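Local coordinates for cytoplasmic export protein 1 (Saccharomyces cerevisiae, PDB 3VWA), which binds tRNA and, as part of the nuclear tRNA export machinery, may pass aminoacylated tRNAs from export receptors at the nuclear pore to the translation apparatus, at residues S392-R397 / V433-W438; Q399-I404 / V440-K445; K426-S431 / T466-D471; N459-A464 / E489-N494. One frame throughout, in Å; residues are numbered along the deposited sequence.

Interaction 1 (S392-R397 / V433-W438); sequences SDATLR and VEIRTW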
loop_
_atom_site.group_PDB
_atom_site.type_symbol
_atom_site.label_atom_id
_atom_site.label_comp_id
_atom_site.label_asym_id
_atom_site.label_seq_id
_atom_site.Cartn_x
_atom_site.Cartn_y
_atom_site.Cartn_z
ATOM N N SER A 392 -1.409 -33.246 -2.950
ATOM C CA SER A 392 -2.299 -34.331 -2.585
ATOM C C SER A 392 -3.665 -33.849 -2.220
ATOM O O SER A 392 -4.616 -34.610 -2.298
ATOM C CB SER A 392 -1.713 -35.188 -1.434
ATOM O OG SER A 392 -1.703 -34.489 -0.189
ATOM N N ASP A 393 -3.769 -32.598 -1.784
ATOM C CA ASP A 393 -5.068 -32.020 -1.415
ATOM C C ASP A 393 -5.768 -31.566 -2.723
ATOM O O ASP A 393 -5.233 -30.753 -3.486
ATOM C CB ASP A 393 -4.826 -30.842 -0.460
ATOM C CG ASP A 393 -6.107 -30.247 0.073
ATOM O OD1 ASP A 393 -6.573 -30.595 1.200
ATOM O OD2 ASP A 393 -6.718 -29.461 -0.637
ATOM N N ALA A 394 -6.947 -32.117 -2.999
ATOM C CA ALA A 394 -7.646 -31.879 -4.256
ATOM C C ALA A 394 -8.088 -30.436 -4.355
ATOM O O ALA A 394 -8.187 -29.855 -5.458
ATOM C CB ALA A 394 -8.841 -32.809 -4.382
ATOM N N THR A 395 -8.307 -29.818 -3.205
ATOM C CA THR A 395 -8.738 -28.408 -3.200
ATOM C C THR A 395 -7.573 -27.461 -3.574
ATOM O O THR A 395 -7.785 -26.427 -4.285
ATOM C CB THR A 395 -9.458 -28.033 -1.887
ATOM O OG1 THR A 395 -8.599 -28.383 -0.804
ATOM C CG2 THR A 395 -10.690 -28.860 -1.721
ATOM N N LEU A 396 -6.344 -27.800 -3.159
ATOM C CA LEU A 396 -5.209 -26.988 -3.631
ATOM C C LEU A 396 -5.030 -27.190 -5.151
ATOM O O LEU A 396 -4.810 -26.215 -5.896
ATOM C CB LEU A 396 -3.902 -27.294 -2.902
ATOM C CG LEU A 396 -3.003 -26.130 -2.455
ATOM C CD1 LEU A 396 -1.523 -26.442 -2.586
ATOM C CD2 LEU A 396 -3.321 -24.805 -3.134
ATOM N N ARG A 397 -5.126 -28.436 -5.612
ATOM C CA ARG A 397 -5.045 -28.698 -7.075
ATOM C C ARG A 397 -6.113 -27.959 -7.854
ATOM O O ARG A 397 -5.783 -27.272 -8.824
ATOM C CB ARG A 397 -5.152 -30.181 -7.394
ATOM C CG ARG A 397 -4.198 -31.016 -6.591
ATOM C CD ARG A 397 -3.957 -32.357 -7.262
ATOM N NE ARG A 397 -5.154 -33.191 -7.443
ATOM C CZ ARG A 397 -5.655 -34.007 -6.505
ATOM N NH1 ARG A 397 -5.113 -34.070 -5.281
ATOM N NH2 ARG A 397 -6.706 -34.766 -6.756
ATOM N N VAL A 433 -13.519 -35.326 -9.732
ATOM C CA VAL A 433 -14.401 -34.992 -10.848
ATOM C C VAL A 433 -14.415 -33.485 -11.091
ATOM O O VAL A 433 -14.500 -33.005 -12.244
ATOM C CB VAL A 433 -15.843 -35.548 -10.647
ATOM C CG1 VAL A 433 -16.534 -34.881 -9.456
ATOM C CG2 VAL A 433 -16.693 -35.362 -11.908
ATOM N N GLU A 434 -14.317 -32.733 -10.000
ATOM C CA GLU A 434 -14.344 -31.288 -10.093
ATOM C C GLU A 434 -13.121 -30.748 -10.934
ATOM O O GLU A 434 -13.273 -29.880 -11.802
ATOM C CB GLU A 434 -14.507 -30.708 -8.698
ATOM C CG GLU A 434 -14.970 -29.261 -8.630
ATOM C CD GLU A 434 -16.367 -29.040 -9.203
ATOM O OE1 GLU A 434 -17.183 -29.999 -9.203
ATOM O OE2 GLU A 434 -16.651 -27.905 -9.650
ATOM N N ILE A 435 -11.968 -31.358 -10.736
ATOM C CA ILE A 435 -10.748 -31.010 -11.408
ATOM C C ILE A 435 -10.831 -31.413 -12.848
ATOM O O ILE A 435 -10.420 -30.641 -13.716
ATOM C CB ILE A 435 -9.506 -31.655 -10.720
ATOM C CG1 ILE A 435 -9.305 -31.040 -9.334
ATOM C CG2 ILE A 435 -8.233 -31.464 -11.568
ATOM C CD1 ILE A 435 -8.143 -31.638 -8.524
ATOM N N ARG A 436 -11.352 -32.617 -13.116
ATOM C CA ARG A 436 -11.652 -33.027 -14.511
ATOM C C ARG A 436 -12.567 -32.085 -15.283
ATOM O O ARG A 436 -12.270 -31.763 -16.454
ATOM C CB ARG A 436 -12.115 -34.495 -14.632
ATOM C CG ARG A 436 -11.089 -35.465 -13.949
ATOM C CD ARG A 436 -11.197 -36.896 -14.397
ATOM N NE ARG A 436 -12.571 -37.423 -14.266
ATOM C CZ ARG A 436 -13.128 -37.892 -13.147
ATOM N NH1 ARG A 436 -14.380 -38.355 -13.208
ATOM N NH2 ARG A 436 -12.451 -37.918 -11.987
ATOM N N THR A 437 -13.655 -31.663 -14.635
ATOM C CA THR A 437 -14.647 -30.731 -15.187
ATOM C C THR A 437 -13.951 -29.396 -15.523
ATOM O O THR A 437 -14.041 -28.898 -16.669
ATOM C CB THR A 437 -15.832 -30.538 -14.190
ATOM O OG1 THR A 437 -16.386 -31.823 -13.848
ATOM C CG2 THR A 437 -16.977 -29.663 -14.771
ATOM N N TRP A 438 -13.223 -28.837 -14.555
ATOM C CA TRP A 438 -12.591 -27.534 -14.732
ATOM C C TRP A 438 -11.440 -27.588 -15.731
ATOM O O TRP A 438 -11.216 -26.606 -16.447
ATOM C CB TRP A 438 -12.137 -26.922 -13.403
ATOM C CG TRP A 438 -13.224 -26.130 -12.741
ATOM C CD1 TRP A 438 -14.121 -26.571 -11.778
ATOM C CD2 TRP A 438 -13.633 -24.768 -13.042
ATOM N NE1 TRP A 438 -15.013 -25.585 -11.442
ATOM C CE2 TRP A 438 -14.794 -24.487 -12.180
ATOM C CE3 TRP A 438 -13.207 -23.793 -13.939
ATOM C CZ2 TRP A 438 -15.436 -23.265 -12.195
ATOM C CZ3 TRP A 438 -13.880 -22.564 -13.953
ATOM C CH2 TRP A 438 -14.967 -22.312 -13.109
#
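Two helices of the HEAT-repeat solenoid meet where Ile435, near the start of helix 433-446, reaches the first turn of helix 394-407 and touches Arg397 and Ala394. One methyl does the work. With CG1 anti to its own carbonyl carbon (chi1 -67°) and the chain straight beyond it, CD1 lies 3.5 Å from Arg397 CB and likewise 3.5 Å from Arg397 NE. The two side chains cross at about a right angle, the isoleucine coming in against the aliphatic root of the arginine and obliquely to its guanidinium. Ala394 takes the same methyl on its carbonyl, with Ala394 O 3.5 Å from Ile435 CD1, and more loosely on CB.

A bend at chi3 (-60°) folds Arg397 back along its own helix, so that Ala394 CA rests 3.5 Å above one face of the guanidinium. Both terminal nitrogens are engaged: NH1 donates to Asp391 O, and NH2 makes a salt bridge with Asp430 OD2 in the turn after helix 413-427. The arginine is thus fixed for the methyl to pack on. An apolar contact beside an arginine-aspartate pair that ties a helix start to the turn after the next helix is familiar from HEAT repeats.

Interaction 2 (Q399-I404 / V440-K445); sequences QTLKTI and VIIISK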
loop_
_atom_site.group_PDB
_atom_site.type_symbol
_atom_site.label_atom_id
_atom_site.label_comp_id
_atom_site.label_asym_id
_atom_site.label_seq_id
_atom_site.Cartn_x
_atom_site.Cartn_y
_atom_site.Cartn_z
ATOM N N GLN A 399 -7.863 -25.231 -6.914
ATOM C CA GLN A 399 -7.617 -23.791 -6.940
ATOM C C GLN A 399 -6.436 -23.412 -7.808
ATOM O O GLN A 399 -6.487 -22.361 -8.455
ATOM C CB GLN A 399 -7.486 -23.160 -5.561
ATOM C CG GLN A 399 -8.765 -23.233 -4.741
ATOM C CD GLN A 399 -9.954 -22.602 -5.448
ATOM O OE1 GLN A 399 -10.821 -23.304 -5.880
ATOM N NE2 GLN A 399 -9.982 -21.272 -5.565
ATOM N N THR A 400 -5.354 -24.200 -7.791
ATOM C CA THR A 400 -4.231 -23.872 -8.661
ATOM C C THR A 400 -4.804 -23.859 -10.085
ATOM O O THR A 400 -4.609 -22.926 -10.826
ATOM C CB THR A 400 -3.073 -24.884 -8.539
ATOM O OG1 THR A 400 -2.668 -25.038 -7.162
ATOM C CG2 THR A 400 -1.883 -24.438 -9.332
ATOM N N LEU A 401 -5.551 -24.897 -10.434
ATOM C CA LEU A 401 -6.111 -25.021 -11.751
ATOM C C LEU A 401 -6.892 -23.796 -12.182
ATOM O O LEU A 401 -6.613 -23.226 -13.239
ATOM C CB LEU A 401 -6.921 -26.300 -11.877
ATOM C CG LEU A 401 -7.728 -26.508 -13.170
ATOM C CD1 LEU A 401 -6.860 -26.533 -14.447
ATOM C CD2 LEU A 401 -8.461 -27.821 -12.969
ATOM N N LYS A 402 -7.808 -23.356 -11.347
ATOM C CA LYS A 402 -8.666 -22.204 -11.661
ATOM C C LYS A 402 -7.909 -20.866 -11.717
ATOM O O LYS A 402 -8.478 -19.807 -12.031
ATOM C CB LYS A 402 -9.692 -22.027 -10.549
ATOM C CG LYS A 402 -10.755 -23.095 -10.427
ATOM C CD LYS A 402 -11.885 -22.521 -9.583
ATOM C CE LYS A 402 -12.988 -23.550 -9.342
ATOM N NZ LYS A 402 -14.210 -22.924 -8.746
ATOM N N THR A 403 -6.656 -20.877 -11.309
ATOM C CA THR A 403 -5.898 -19.639 -11.246
ATOM C C THR A 403 -5.017 -19.500 -12.492
ATOM O O THR A 403 -4.456 -18.464 -12.709
ATOM C CB THR A 403 -5.056 -19.636 -9.929
ATOM O OG1 THR A 403 -5.974 -19.632 -8.833
ATOM C CG2 THR A 403 -4.164 -18.434 -9.790
ATOM N N ILE A 404 -4.879 -20.562 -13.285
ATOM C CA ILE A 404 -3.956 -20.591 -14.411
ATOM C C ILE A 404 -4.230 -19.473 -15.415
ATOM O O ILE A 404 -3.290 -18.834 -15.898
ATOM C CB ILE A 404 -4.003 -21.980 -15.126
ATOM C CG1 ILE A 404 -3.176 -23.011 -14.348
ATOM C CG2 ILE A 404 -3.440 -21.889 -16.537
ATOM C CD1 ILE A 404 -3.407 -24.457 -14.786
ATOM N N VAL A 440 -11.166 -29.061 -18.610
ATOM C CA VAL A 440 -11.608 -28.841 -19.988
ATOM C C VAL A 440 -12.033 -27.361 -20.271
ATOM O O VAL A 440 -11.839 -26.835 -21.393
ATOM C CB VAL A 440 -12.639 -29.945 -20.463
ATOM C CG1 VAL A 440 -13.988 -29.832 -19.772
ATOM C CG2 VAL A 440 -12.838 -29.915 -21.967
ATOM N N ILE A 441 -12.595 -26.730 -19.247
ATOM C CA ILE A 441 -12.953 -25.292 -19.225
ATOM C C ILE A 441 -11.668 -24.501 -19.376
ATOM O O ILE A 441 -11.553 -23.700 -20.296
ATOM C CB ILE A 441 -13.708 -24.911 -17.921
ATOM C CG1 ILE A 441 -14.940 -25.799 -17.742
ATOM C CG2 ILE A 441 -14.175 -23.463 -17.921
ATOM C CD1 ILE A 441 -16.040 -25.563 -18.770
ATOM N N ILE A 442 -10.655 -24.818 -18.558
ATOM C CA ILE A 442 -9.393 -24.045 -18.603
ATOM C C ILE A 442 -8.675 -24.217 -19.944
ATOM O O ILE A 442 -8.085 -23.240 -20.485
ATOM C CB ILE A 442 -8.423 -24.394 -17.416
ATOM C CG1 ILE A 442 -8.985 -23.987 -16.028
ATOM C CG2 ILE A 442 -7.079 -23.764 -17.603
ATOM C CD1 ILE A 442 -9.695 -22.613 -16.021
ATOM N N ILE A 443 -8.664 -25.457 -20.451
ATOM C CA ILE A 443 -8.048 -25.686 -21.740
ATOM C C ILE A 443 -8.774 -24.867 -22.867
ATOM O O ILE A 443 -8.107 -24.346 -23.743
ATOM C CB ILE A 443 -8.058 -27.166 -22.137
ATOM C CG1 ILE A 443 -7.116 -27.936 -21.236
ATOM C CG2 ILE A 443 -7.728 -27.315 -23.640
ATOM C CD1 ILE A 443 -7.302 -29.444 -21.354
ATOM N N SER A 444 -10.113 -24.795 -22.840
ATOM C CA SER A 444 -10.844 -24.007 -23.817
ATOM C C SER A 444 -10.463 -22.568 -23.714
ATOM O O SER A 444 -10.158 -21.910 -24.715
ATOM C CB SER A 444 -12.331 -24.099 -23.553
ATOM O OG SER A 444 -12.725 -25.423 -23.664
ATOM N N LYS A 445 -10.430 -22.098 -22.470
ATOM C CA LYS A 445 -10.066 -20.747 -22.159
ATOM C C LYS A 445 -8.732 -20.334 -22.767
ATOM O O LYS A 445 -8.664 -19.303 -23.441
ATOM C CB LYS A 445 -10.143 -20.540 -20.649
ATOM C CG LYS A 445 -10.166 -19.101 -20.199
ATOM C CD LYS A 445 -10.804 -18.956 -18.816
ATOM C CE LYS A 445 -10.410 -17.606 -18.242
ATOM N NZ LYS A 445 -10.459 -17.504 -16.742
HETATM O O HOH W 1 -11.018 -18.970 -13.985
#
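Ile442 fills the apolar part of this contact and meets Leu401, Lys402 and Ile404 on the neighbouring helix. Leu401 CD1 is 3.7 Å from Ile442 CG1, the two side chains sliding past each other in opposite directions. Leu401 gets there by holding CG anti to the backbone N (chi1 173°), which brings its end closer to helix 433-446 than its CB bond alone suggests. Ile442 CG1 also lies 3.7 Å from Leu401 O, so the branch is packed against backbone as well as side chain. The other branch is turned to Ile404, where the two CG2 methyls of Ile404 and Ile442 stand 4.2 Å apart. Leu420 and Leu424 of helix 413-427 also touch Ile404, closing this side of the core.

Polar contact is limited to a bridge through one water. It donates weakly to Lys402 O (3.3 Å) and accepts, again weakly, from Lys445 NZ, whose chain is stretched toward it.

The short helical segments run the same way, 18° apart, with their axes 9.6 Å from each other at the closest point. Nearly parallel helices with a leucine-isoleucine interior, separated in the chain by an oppositely running helix, are the stacking of an alpha-helical solenoid of HEAT type.

Interaction 3 (K426-S431 / T466-D471); sequences KTQVDS and TKSLKD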
loop_
_atom_site.group_PDB
_atom_site.type_symbol
_atom_site.label_atom_id
_atom_site.label_comp_id
_atom_site.label_asym_id
_atom_site.label_seq_id
_atom_site.Cartn_x
_atom_site.Cartn_y
_atom_site.Cartn_z
ATOM N N LYS A 426 -2.758 -34.213 -17.629
ATOM C CA LYS A 426 -2.822 -35.004 -16.419
ATOM C C LYS A 426 -4.030 -34.679 -15.567
ATOM O O LYS A 426 -4.735 -35.563 -15.154
ATOM C CB LYS A 426 -1.550 -34.878 -15.592
ATOM C CG LYS A 426 -1.445 -36.033 -14.616
ATOM C CD LYS A 426 -0.492 -35.769 -13.464
ATOM C CE LYS A 426 -0.799 -36.672 -12.261
ATOM N NZ LYS A 426 -0.341 -35.947 -11.028
ATOM N N THR A 427 -4.296 -33.407 -15.321
ATOM C CA THR A 427 -5.455 -33.067 -14.514
ATOM C C THR A 427 -6.808 -33.441 -15.155
ATOM O O THR A 427 -7.789 -33.542 -14.486
ATOM C CB THR A 427 -5.395 -31.599 -13.997
ATOM O OG1 THR A 427 -5.716 -30.678 -15.059
ATOM C CG2 THR A 427 -3.957 -31.332 -13.406
ATOM N N GLN A 428 -6.831 -33.691 -16.449
ATOM C CA GLN A 428 -8.029 -34.152 -17.095
ATOM C C GLN A 428 -8.392 -35.614 -16.705
ATOM O O GLN A 428 -9.540 -36.068 -16.897
ATOM C CB GLN A 428 -7.898 -33.958 -18.618
ATOM C CG GLN A 428 -9.171 -34.256 -19.389
ATOM C CD GLN A 428 -9.198 -33.694 -20.809
ATOM O OE1 GLN A 428 -8.153 -33.519 -21.475
ATOM N NE2 GLN A 428 -10.411 -33.421 -21.292
ATOM N N VAL A 429 -7.428 -36.344 -16.150
ATOM C CA VAL A 429 -7.709 -37.721 -15.690
ATOM C C VAL A 429 -7.622 -37.802 -14.134
ATOM O O VAL A 429 -7.484 -38.878 -13.516
ATOM C CB VAL A 429 -6.813 -38.757 -16.446
ATOM C CG1 VAL A 429 -5.333 -38.451 -16.276
ATOM C CG2 VAL A 429 -7.089 -40.178 -15.975
ATOM N N ASP A 430 -7.708 -36.634 -13.504
ATOM C CA ASP A 430 -7.517 -36.519 -12.073
ATOM C C ASP A 430 -8.570 -37.333 -11.383
ATOM O O ASP A 430 -9.719 -37.397 -11.851
ATOM C CB ASP A 430 -7.649 -35.041 -11.657
ATOM C CG ASP A 430 -7.059 -34.753 -10.276
ATOM O OD1 ASP A 430 -5.927 -34.254 -10.210
ATOM O OD2 ASP A 430 -7.751 -35.007 -9.259
ATOM N N SER A 431 -8.211 -37.898 -10.225
ATOM C CA SER A 431 -9.167 -38.602 -9.399
ATOM C C SER A 431 -10.391 -37.774 -8.968
ATOM O O SER A 431 -11.455 -38.332 -8.794
ATOM C CB SER A 431 -8.464 -39.208 -8.176
ATOM O OG SER A 431 -7.783 -38.203 -7.459
ATOM N N THR A 466 -12.926 -34.705 -26.849
ATOM C CA THR A 466 -13.123 -36.156 -27.034
ATOM C C THR A 466 -12.847 -36.926 -25.727
ATOM O O THR A 466 -13.669 -37.754 -25.298
ATOM C CB THR A 466 -12.155 -36.653 -28.115
ATOM O OG1 THR A 466 -12.494 -36.048 -29.372
ATOM C CG2 THR A 466 -12.162 -38.185 -28.250
ATOM N N LYS A 467 -11.710 -36.613 -25.090
ATOM C CA LYS A 467 -11.376 -37.168 -23.769
ATOM C C LYS A 467 -12.460 -36.955 -22.713
ATOM O O LYS A 467 -12.861 -37.897 -22.046
ATOM C CB LYS A 467 -10.022 -36.608 -23.291
ATOM C CG LYS A 467 -9.388 -37.281 -22.082
ATOM C CD LYS A 467 -9.481 -38.785 -22.086
ATOM C CE LYS A 467 -8.377 -39.368 -21.211
ATOM N NZ LYS A 467 -8.889 -40.523 -20.436
ATOM N N SER A 468 -12.958 -35.736 -22.595
ATOM C CA SER A 468 -13.920 -35.392 -21.547
ATOM C C SER A 468 -15.277 -36.058 -21.796
ATOM O O SER A 468 -15.984 -36.390 -20.856
ATOM C CB SER A 468 -14.144 -33.871 -21.413
ATOM O OG SER A 468 -12.896 -33.215 -21.275
ATOM N N LEU A 469 -15.608 -36.274 -23.048
ATOM C CA LEU A 469 -16.922 -36.847 -23.394
ATOM C C LEU A 469 -16.950 -38.355 -23.246
ATOM O O LEU A 469 -18.028 -38.945 -23.311
ATOM C CB LEU A 469 -17.334 -36.439 -24.814
ATOM C CG LEU A 469 -17.843 -35.011 -24.925
ATOM C CD1 LEU A 469 -17.881 -34.696 -26.423
ATOM C CD2 LEU A 469 -19.231 -34.815 -24.310
ATOM N N LYS A 470 -15.782 -38.963 -23.024
ATOM C CA LYS A 470 -15.702 -40.344 -22.568
ATOM C C LYS A 470 -15.692 -40.425 -21.045
ATOM O O LYS A 470 -15.495 -41.511 -20.515
ATOM C CB LYS A 470 -14.407 -41.070 -23.017
ATOM C CG LYS A 470 -13.814 -40.651 -24.339
ATOM C CD LYS A 470 -13.381 -41.814 -25.220
ATOM C CE LYS A 470 -13.104 -41.264 -26.631
ATOM N NZ LYS A 470 -13.859 -41.955 -27.704
ATOM N N ASP A 471 -15.856 -39.318 -20.327
ATOM C CA ASP A 471 -15.620 -39.395 -18.879
ATOM C C ASP A 471 -16.728 -40.277 -18.274
ATOM O O ASP A 471 -17.887 -40.181 -18.726
ATOM C CB ASP A 471 -15.573 -37.981 -18.246
ATOM C CG ASP A 471 -15.167 -37.978 -16.773
ATOM O OD1 ASP A 471 -13.976 -37.703 -16.450
ATOM O OD2 ASP A 471 -16.035 -38.220 -15.902
#
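The carboxamide of Gln428 is the flat group here, and the aliphatic part of Lys467 lies under one of its faces: Lys467 CG sits 3.8 Å from Gln428 CD, almost straight below it, and Lys467 CB comes within 3.8 Å of Gln428 NE2. Val440 and Ile443 of helix 433-446 lie to the other side of the amide plane. Beyond the nitrogen is Ser468, its OG 2.5 Å from Gln428 NE2.

Gln428 spans the distance between the segments because CG is anti to the backbone N (chi1 -173°) and the chain stays extended past it. Lys467 runs the opposite way alongside, its CG anti to the backbone N (chi1 -168°), which lays CB and CG against the amide; the bend at chi2 then turns the rest of the chain aside. The main polar partner of the amide lies one turn back in helix 454-469: NE2 donates to Ala464 O, and Ser468 OG is hydrogen-bonded to that same carbonyl. Near the end of its helix, Ala464 O is therefore shared by two side chains, which probably limits rotation of the amide. Exchanging Gln428 for an alanine would probably leave Ala464 O without its partner from the 427-430 turn and open a gap between Lys467 and Val440.

Gln428 itself belongs to a type I beta turn from Thr427 to Asp430, which leads toward helix 433-446. A glutamine leaving such a turn to bond a backbone carbonyl of the next-but-one helix joins corresponding helix ends of the HEAT solenoid.

Interaction 4 (N459-A464 / E489-N494); sequences NILATA and ELFDVN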
loop_
_atom_site.group_PDB
_atom_site.type_symbol
_atom_site.label_atom_id
_atom_site.label_comp_id
_atom_site.label_asym_id
_atom_site.label_seq_id
_atom_site.Cartn_x
_atom_site.Cartn_y
_atom_site.Cartn_z
ATOM N N ASN A 459 -6.592 -29.223 -33.169
ATOM C CA ASN A 459 -6.228 -30.574 -32.646
ATOM C C ASN A 459 -6.228 -30.647 -31.129
ATOM O O ASN A 459 -6.705 -31.582 -30.565
ATOM C CB ASN A 459 -4.832 -30.999 -33.142
ATOM C CG ASN A 459 -4.815 -31.257 -34.616
ATOM O OD1 ASN A 459 -5.882 -31.418 -35.226
ATOM N ND2 ASN A 459 -3.612 -31.321 -35.214
ATOM N N ILE A 460 -5.681 -29.635 -30.491
ATOM C CA ILE A 460 -5.779 -29.490 -29.054
ATOM C C ILE A 460 -7.203 -29.498 -28.510
ATOM O O ILE A 460 -7.518 -30.201 -27.540
ATOM C CB ILE A 460 -5.057 -28.204 -28.641
ATOM C CG1 ILE A 460 -3.544 -28.406 -28.835
ATOM C CG2 ILE A 460 -5.463 -27.789 -27.221
ATOM C CD1 ILE A 460 -2.783 -27.107 -28.674
ATOM N N LEU A 461 -8.076 -28.732 -29.141
ATOM C CA LEU A 461 -9.444 -28.699 -28.656
ATOM C C LEU A 461 -10.161 -30.025 -28.895
ATOM O O LEU A 461 -10.824 -30.570 -27.960
ATOM C CB LEU A 461 -10.225 -27.527 -29.293
ATOM C CG LEU A 461 -9.761 -26.137 -28.804
ATOM C CD1 LEU A 461 -10.288 -24.982 -29.659
ATOM C CD2 LEU A 461 -10.002 -25.936 -27.293
ATOM N N ALA A 462 -10.054 -30.546 -30.128
ATOM C CA ALA A 462 -10.785 -31.799 -30.470
ATOM C C ALA A 462 -10.376 -32.897 -29.540
ATOM O O ALA A 462 -11.234 -33.649 -29.059
ATOM C CB ALA A 462 -10.605 -32.239 -31.922
ATOM N N THR A 463 -9.064 -33.002 -29.291
ATOM C CA THR A 463 -8.543 -34.059 -28.403
ATOM C C THR A 463 -9.044 -33.912 -26.938
ATOM O O THR A 463 -9.397 -34.889 -26.275
ATOM C CB THR A 463 -6.993 -34.067 -28.359
ATOM O OG1 THR A 463 -6.441 -34.089 -29.687
ATOM C CG2 THR A 463 -6.481 -35.274 -27.549
ATOM N N ALA A 464 -9.008 -32.699 -26.421
ATOM C CA ALA A 464 -9.425 -32.459 -25.050
ATOM C C ALA A 464 -10.922 -32.719 -24.884
ATOM O O ALA A 464 -11.343 -33.281 -23.862
ATOM C CB ALA A 464 -9.075 -31.026 -24.645
ATOM N N GLU A 489 -16.845 -20.552 -32.930
ATOM C CA GLU A 489 -16.162 -19.525 -33.718
ATOM C C GLU A 489 -14.691 -19.814 -33.980
ATOM O O GLU A 489 -14.091 -19.138 -34.822
ATOM C CB GLU A 489 -16.249 -18.149 -33.056
ATOM C CG GLU A 489 -17.118 -18.084 -31.839
ATOM C CD GLU A 489 -17.451 -16.653 -31.501
ATOM O OE1 GLU A 489 -17.105 -16.265 -30.347
ATOM O OE2 GLU A 489 -17.996 -15.933 -32.412
ATOM N N LEU A 490 -14.107 -20.787 -33.264
ATOM C CA LEU A 490 -12.673 -21.129 -33.491
ATOM C C LEU A 490 -12.477 -22.266 -34.496
ATOM O O LEU A 490 -11.335 -22.619 -34.832
ATOM C CB LEU A 490 -11.985 -21.505 -32.187
ATOM C CG LEU A 490 -12.176 -20.573 -30.991
ATOM C CD1 LEU A 490 -11.575 -21.155 -29.725
ATOM C CD2 LEU A 490 -11.581 -19.188 -31.289
ATOM N N PHE A 491 -13.592 -22.849 -34.944
ATOM C CA PHE A 491 -13.579 -23.892 -35.974
ATOM C C PHE A 491 -14.209 -23.393 -37.263
ATOM O O PHE A 491 -15.468 -23.058 -37.323
ATOM C CB PHE A 491 -14.341 -25.145 -35.499
ATOM C CG PHE A 491 -13.837 -25.704 -34.201
ATOM C CD1 PHE A 491 -12.522 -26.089 -34.058
ATOM C CD2 PHE A 491 -14.704 -25.878 -33.134
ATOM C CE1 PHE A 491 -12.070 -26.601 -32.844
ATOM C CE2 PHE A 491 -14.274 -26.433 -31.933
ATOM C CZ PHE A 491 -12.949 -26.784 -31.782
ATOM N N ASP A 492 -13.378 -23.314 -38.302
ATOM C CA ASP A 492 -13.925 -23.019 -39.631
ATOM C C ASP A 492 -14.643 -24.284 -40.157
ATOM O O ASP A 492 -14.573 -25.361 -39.531
ATOM C CB ASP A 492 -12.839 -22.600 -40.609
ATOM C CG ASP A 492 -11.781 -23.685 -40.789
ATOM O OD1 ASP A 492 -12.044 -24.873 -40.494
ATOM O OD2 ASP A 492 -10.693 -23.379 -41.279
ATOM N N VAL A 493 -15.355 -24.160 -41.278
ATOM C CA VAL A 493 -16.281 -25.223 -41.657
ATOM C C VAL A 493 -15.512 -26.406 -42.109
ATOM O O VAL A 493 -15.980 -27.519 -42.024
ATOM C CB VAL A 493 -17.321 -24.849 -42.750
ATOM C CG1 VAL A 493 -18.489 -24.062 -42.153
ATOM C CG2 VAL A 493 -16.655 -24.127 -43.926
ATOM N N ASN A 494 -14.333 -26.154 -42.631
ATOM C CA ASN A 494 -13.472 -27.230 -42.981
ATOM C C ASN A 494 -13.108 -28.150 -41.803
ATOM O O ASN A 494 -13.103 -29.357 -41.915
ATOM C CB ASN A 494 -12.212 -26.649 -43.563
ATOM C CG ASN A 494 -11.617 -27.564 -44.562
ATOM O OD1 ASN A 494 -10.706 -28.339 -44.250
ATOM N ND2 ASN A 494 -12.182 -27.545 -45.769
#
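The contact is apolar: Leu461 of helix 454-469 meets Phe491 and Leu490, which lie in the stretch leading into helix 493-504. Leu461 CB comes to the edge of the phenyl ring, close to its plane, 3.8 Å from Phe491 CZ. Leu461 CD1 approaches the same corner, 3.9 Å from CZ and 4.0 Å from CE1 of Phe491. The CB bond of Phe491 does not aim at the helix, but with CG anti to the carbonyl carbon (chi1 -55°) the far end of the ring swings in, and CE1 and CZ do the touching. Leu490 adds a methyl-to-methyl contact, its CD1 4.0 Å from Leu461 CD1, so the leucine is met by both residues. Ile496, Ile500 and Tyr526 pack on the ring from the helices that follow. With a serine in place of Phe491, Leu461 would probably lose its main partner and a gap would open between helix 454-469 and those two helices.

No hydrogen bond joins the two segments directly, but Arg457 NH2, one turn before Leu461 in the same helix, bonds Leu490 O, and Lys529 NZ of helix 513-536 bonds Phe491 O, which ties down the backbone carrying the ring. Thr463 OG1 donates to Asn459 O over 2.7 Å, on the face of that carbonyl opposite the one used by Thr463 N. Asp492, directly after the phenylalanine, is the N-cap of helix 493-504. A buried aromatic placed just before a capped helix start, and packed on an earlier helix, here seals the junction leading into the second HEAT repeat.

How the interactions relate
All four contacts lie on the same side of the chain's centre, in the HEAT-repeat part of the protein, and none involves a ligand. Interactions 1 and 2 are successive levels of one helix pair, 394-407 with 433-446, their centres 11 Å apart; Trp438 joins them by packing on Leu401 and Lys402. Interaction 3, 12 Å from interaction 1, is tied to it by a salt bridge from Arg436 NE to Asp471 OD1 (2.6 Å). It shares helix 454-469 with interaction 4, 18 Å away. Ile443 CD1 on Ala464 CB (4.1 Å) connects interactions 2 and 4, whereas 1 and 4 do not touch, their nearest atoms being about 8 Å apart.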